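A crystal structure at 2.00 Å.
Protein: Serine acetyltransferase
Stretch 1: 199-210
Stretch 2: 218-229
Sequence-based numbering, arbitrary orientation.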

# COMPACT_ATOMS: atom_id res chain seq x y z
N ILE A 199 8.32 14.96 34.59
CA ILE A 199 9.49 15.61 34.03
C ILE A 199 9.32 17.09 33.76
O ILE A 199 8.39 17.51 33.07
CB ILE A 199 9.91 14.90 32.73
CG1 ILE A 199 10.16 13.41 33.01
CG2 ILE A 199 11.16 15.55 32.17
CD1 ILE A 199 10.58 12.63 31.78
N GLY A 200 10.27 17.87 34.28
CA GLY A 200 10.23 19.31 34.12
C GLY A 200 10.56 19.86 32.74
O GLY A 200 10.82 19.12 31.79
N HIS A 201 10.54 21.19 32.64
CA HIS A 201 10.82 21.87 31.38
C HIS A 201 12.29 21.78 30.99
O HIS A 201 13.13 21.34 31.77
CB HIS A 201 10.39 23.34 31.48
CG HIS A 201 8.91 23.54 31.52
ND1 HIS A 201 8.06 22.64 32.13
CD2 HIS A 201 8.13 24.54 31.06
CE1 HIS A 201 6.81 23.08 32.03
NE2 HIS A 201 6.83 24.23 31.39
N HIS A 202 12.58 22.20 29.77
CA HIS A 202 13.94 22.19 29.25
C HIS A 202 14.64 20.86 29.55
O HIS A 202 15.76 20.83 30.05
CB HIS A 202 14.74 23.34 29.86
CG HIS A 202 14.17 24.69 29.54
ND1 HIS A 202 13.09 25.23 30.20
CD2 HIS A 202 14.52 25.60 28.59
CE1 HIS A 202 12.78 26.40 29.67
NE2 HIS A 202 13.64 26.65 28.69
N PHE A 203 13.96 19.77 29.25
CA PHE A 203 14.53 18.45 29.47
C PHE A 203 15.22 18.01 28.19
O PHE A 203 14.73 18.25 27.10
CB PHE A 203 13.42 17.46 29.83
CG PHE A 203 13.91 16.06 30.04
CD1 PHE A 203 14.82 15.77 31.07
CD2 PHE A 203 13.46 15.01 29.23
CE1 PHE A 203 15.27 14.46 31.28
CE2 PHE A 203 13.91 13.70 29.44
CZ PHE A 203 14.82 13.42 30.47
N THR A 204 16.38 17.37 28.32
CA THR A 204 17.07 16.91 27.13
C THR A 204 17.75 15.57 27.37
O THR A 204 18.19 15.27 28.48
CB THR A 204 18.11 17.95 26.66
OG1 THR A 204 18.59 17.59 25.36
CG2 THR A 204 19.27 18.01 27.61
N ILE A 205 17.78 14.75 26.33
CA ILE A 205 18.42 13.45 26.38
C ILE A 205 19.38 13.43 25.20
O ILE A 205 18.96 13.57 24.05
CB ILE A 205 17.39 12.31 26.22
CG1 ILE A 205 16.47 12.27 27.45
CG2 ILE A 205 18.11 10.98 26.03
CD1 ILE A 205 15.31 11.29 27.35
N ASP A 206 20.67 13.28 25.49
CA ASP A 206 21.68 13.26 24.44
C ASP A 206 21.90 11.84 23.93
O ASP A 206 22.30 10.96 24.70
CB ASP A 206 23.00 13.81 24.99
CG ASP A 206 23.79 14.58 23.96
OD1 ASP A 206 23.78 14.18 22.77
OD2 ASP A 206 24.42 15.59 24.34
N HIS A 207 21.66 11.61 22.64
CA HIS A 207 21.84 10.29 22.04
C HIS A 207 20.71 9.39 22.58
O HIS A 207 19.82 8.99 21.82
CB HIS A 207 23.23 9.77 22.38
CG HIS A 207 24.32 10.77 22.12
ND1 HIS A 207 24.59 11.27 20.86
CD2 HIS A 207 25.21 11.36 22.95
CE1 HIS A 207 25.60 12.12 20.93
NE2 HIS A 207 25.99 12.19 22.18
N GLY A 208 20.76 9.07 23.87
CA GLY A 208 19.68 8.34 24.50
C GLY A 208 19.40 6.85 24.46
O GLY A 208 18.61 6.39 25.28
N THR A 209 19.99 6.10 23.55
CA THR A 209 19.72 4.66 23.50
C THR A 209 20.04 4.00 24.84
O THR A 209 21.12 4.19 25.39
CB THR A 209 20.53 3.98 22.39
OG1 THR A 209 20.12 4.52 21.13
CG2 THR A 209 20.29 2.48 22.36
N GLY A 210 19.08 3.27 25.39
CA GLY A 210 19.30 2.61 26.67
C GLY A 210 18.81 3.39 27.88
O GLY A 210 18.88 2.90 29.01
N ILE A 218 11.02 11.56 39.37
CA ILE A 218 10.69 12.98 39.35
C ILE A 218 11.93 13.70 38.85
O ILE A 218 12.99 13.64 39.47
CB ILE A 218 10.31 13.52 40.76
CG1 ILE A 218 9.08 12.80 41.29
CG2 ILE A 218 10.02 15.02 40.68
CD1 ILE A 218 8.67 13.23 42.70
N ILE A 219 11.80 14.36 37.70
CA ILE A 219 12.93 15.08 37.12
C ILE A 219 12.63 16.57 37.05
O ILE A 219 11.59 16.97 36.51
CB ILE A 219 13.24 14.57 35.72
CG1 ILE A 219 13.57 13.08 35.77
CG2 ILE A 219 14.40 15.32 35.15
CD1 ILE A 219 13.82 12.47 34.40
N GLY A 220 13.54 17.36 37.60
CA GLY A 220 13.38 18.81 37.62
C GLY A 220 13.56 19.50 36.28
O GLY A 220 13.44 18.88 35.22
N ASN A 221 13.84 20.80 36.33
CA ASN A 221 14.01 21.56 35.10
C ASN A 221 15.46 21.62 34.66
O ASN A 221 16.38 21.54 35.48
CB ASN A 221 13.48 22.98 35.29
CG ASN A 221 12.05 23.01 35.78
OD1 ASN A 221 11.18 22.32 35.25
ND2 ASN A 221 11.79 23.83 36.79
N ASN A 222 15.65 21.76 33.35
CA ASN A 222 16.98 21.87 32.77
C ASN A 222 17.85 20.66 33.11
O ASN A 222 19.02 20.81 33.45
CB ASN A 222 17.67 23.15 33.27
CG ASN A 222 16.89 24.40 32.92
OD1 ASN A 222 16.75 24.76 31.75
ND2 ASN A 222 16.37 25.08 33.94
N VAL A 223 17.27 19.47 33.04
CA VAL A 223 18.03 18.26 33.34
C VAL A 223 18.45 17.59 32.04
O VAL A 223 17.71 17.60 31.06
CB VAL A 223 17.19 17.26 34.18
CG1 VAL A 223 17.99 15.98 34.44
CG2 VAL A 223 16.80 17.90 35.51
N LYS A 224 19.65 17.02 32.03
CA LYS A 224 20.18 16.35 30.84
C LYS A 224 20.65 14.95 31.19
O LYS A 224 21.39 14.76 32.15
CB LYS A 224 21.34 17.15 30.24
CG LYS A 224 22.01 16.43 29.06
CD LYS A 224 23.23 17.18 28.52
CE LYS A 224 22.85 18.47 27.81
NZ LYS A 224 24.02 19.04 27.07
N LEU A 225 20.23 13.98 30.40
CA LEU A 225 20.60 12.58 30.59
C LEU A 225 21.28 12.09 29.32
O LEU A 225 20.92 12.51 28.22
CB LEU A 225 19.35 11.74 30.84
CG LEU A 225 18.89 11.39 32.26
CD1 LEU A 225 19.04 12.56 33.22
CD2 LEU A 225 17.44 10.91 32.18
N TYR A 226 22.26 11.21 29.47
CA TYR A 226 22.97 10.65 28.33
C TYR A 226 22.51 9.21 28.10
O TYR A 226 21.74 8.66 28.88
CB TYR A 226 24.48 10.69 28.59
CG TYR A 226 25.09 12.04 28.29
CD1 TYR A 226 25.78 12.26 27.10
CD2 TYR A 226 24.96 13.10 29.19
CE1 TYR A 226 26.33 13.51 26.80
CE2 TYR A 226 25.51 14.36 28.89
CZ TYR A 226 26.19 14.56 27.70
OH TYR A 226 26.73 15.79 27.40
N GLN A 227 23.00 8.61 27.01
CA GLN A 227 22.67 7.24 26.65
C GLN A 227 22.94 6.27 27.81
O GLN A 227 23.87 6.47 28.59
CB GLN A 227 23.50 6.80 25.43
CG GLN A 227 25.02 6.90 25.65
CD GLN A 227 25.59 8.27 25.30
OE1 GLN A 227 24.87 9.25 25.22
NE2 GLN A 227 26.91 8.33 25.09
N GLY A 228 22.11 5.24 27.89
CA GLY A 228 22.26 4.21 28.91
C GLY A 228 21.95 4.57 30.36
O GLY A 228 22.11 3.74 31.25
N VAL A 229 21.51 5.79 30.61
CA VAL A 229 21.21 6.19 31.97
C VAL A 229 19.91 5.58 32.48
O VAL A 229 18.88 5.63 31.80
CB VAL A 229 21.12 7.72 32.09
CG1 VAL A 229 20.55 8.11 33.44
CG2 VAL A 229 22.51 8.31 31.92
O HOH W 1 14.45 18.96 32.72
O HOH W 2 20.68 1.26 30.11

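The two stretches run side by side in parallel, partly as strands, most residues of the first lying beside one about twenty positions later, and together they bury 931 Å². Ile199 opens the contact with its CG1 4.0 Å from Ile219 CD1, isoleucine against isoleucine, both buried. Gly200 N donates to Ile219 O at 2.7 Å. Glycine suits this place because an ideal CB would clash with Asn221 OD1 and Gly220 O. Here the strands give way to turns, and a side chain joins the backbone: Asn221 OD1 accepts from His201 N at 2.9 Å, while Asn222 N donates to His201 O at 3.0 Å. Water 1 fills the gap, donating to His201 O and Gly220 O and accepting from Val223 N.

The CA-to-CB bond of Phe203 points sideways to the other stretch, yet the ring comes nearer. Phe203 CE1 lies 4.0 Å from Ile219 CD1 and its CZ 4.0 Å from Leu225 CD2, so one ring bridges Ile219 and Leu225, and it also packs on Val223.

The parallel ladder then resumes. Thr204 N donates to Val223 O (3.1 Å), Leu225 N to Thr204 O (3.1 Å) and Asp206 N to Leu225 O (2.8 Å). Thr204 straddles Lys224 with both its backbone polar atoms, and its methyl CG2 packs 3.5 Å from Lys224 CB. Ile205 shares its apolar face with Leu225. On the other face, Asp206 lays CB over the Tyr226 ring, 4.0 Å from the centroid, a CH-pi contact.

Beyond the strand, Gly208 N turns back to Asp206 O at 2.6 Å; the backbone angles of Gly208 and Gly210 both call for glycine. Thr209 O accepts from Gly228 N at 2.9 Å; Gly228 lies in the type II turn from Tyr226 to Val229, and its positive phi favours glycine. Water 2 closes the contact, donating to Gly210 O and Gly228 O.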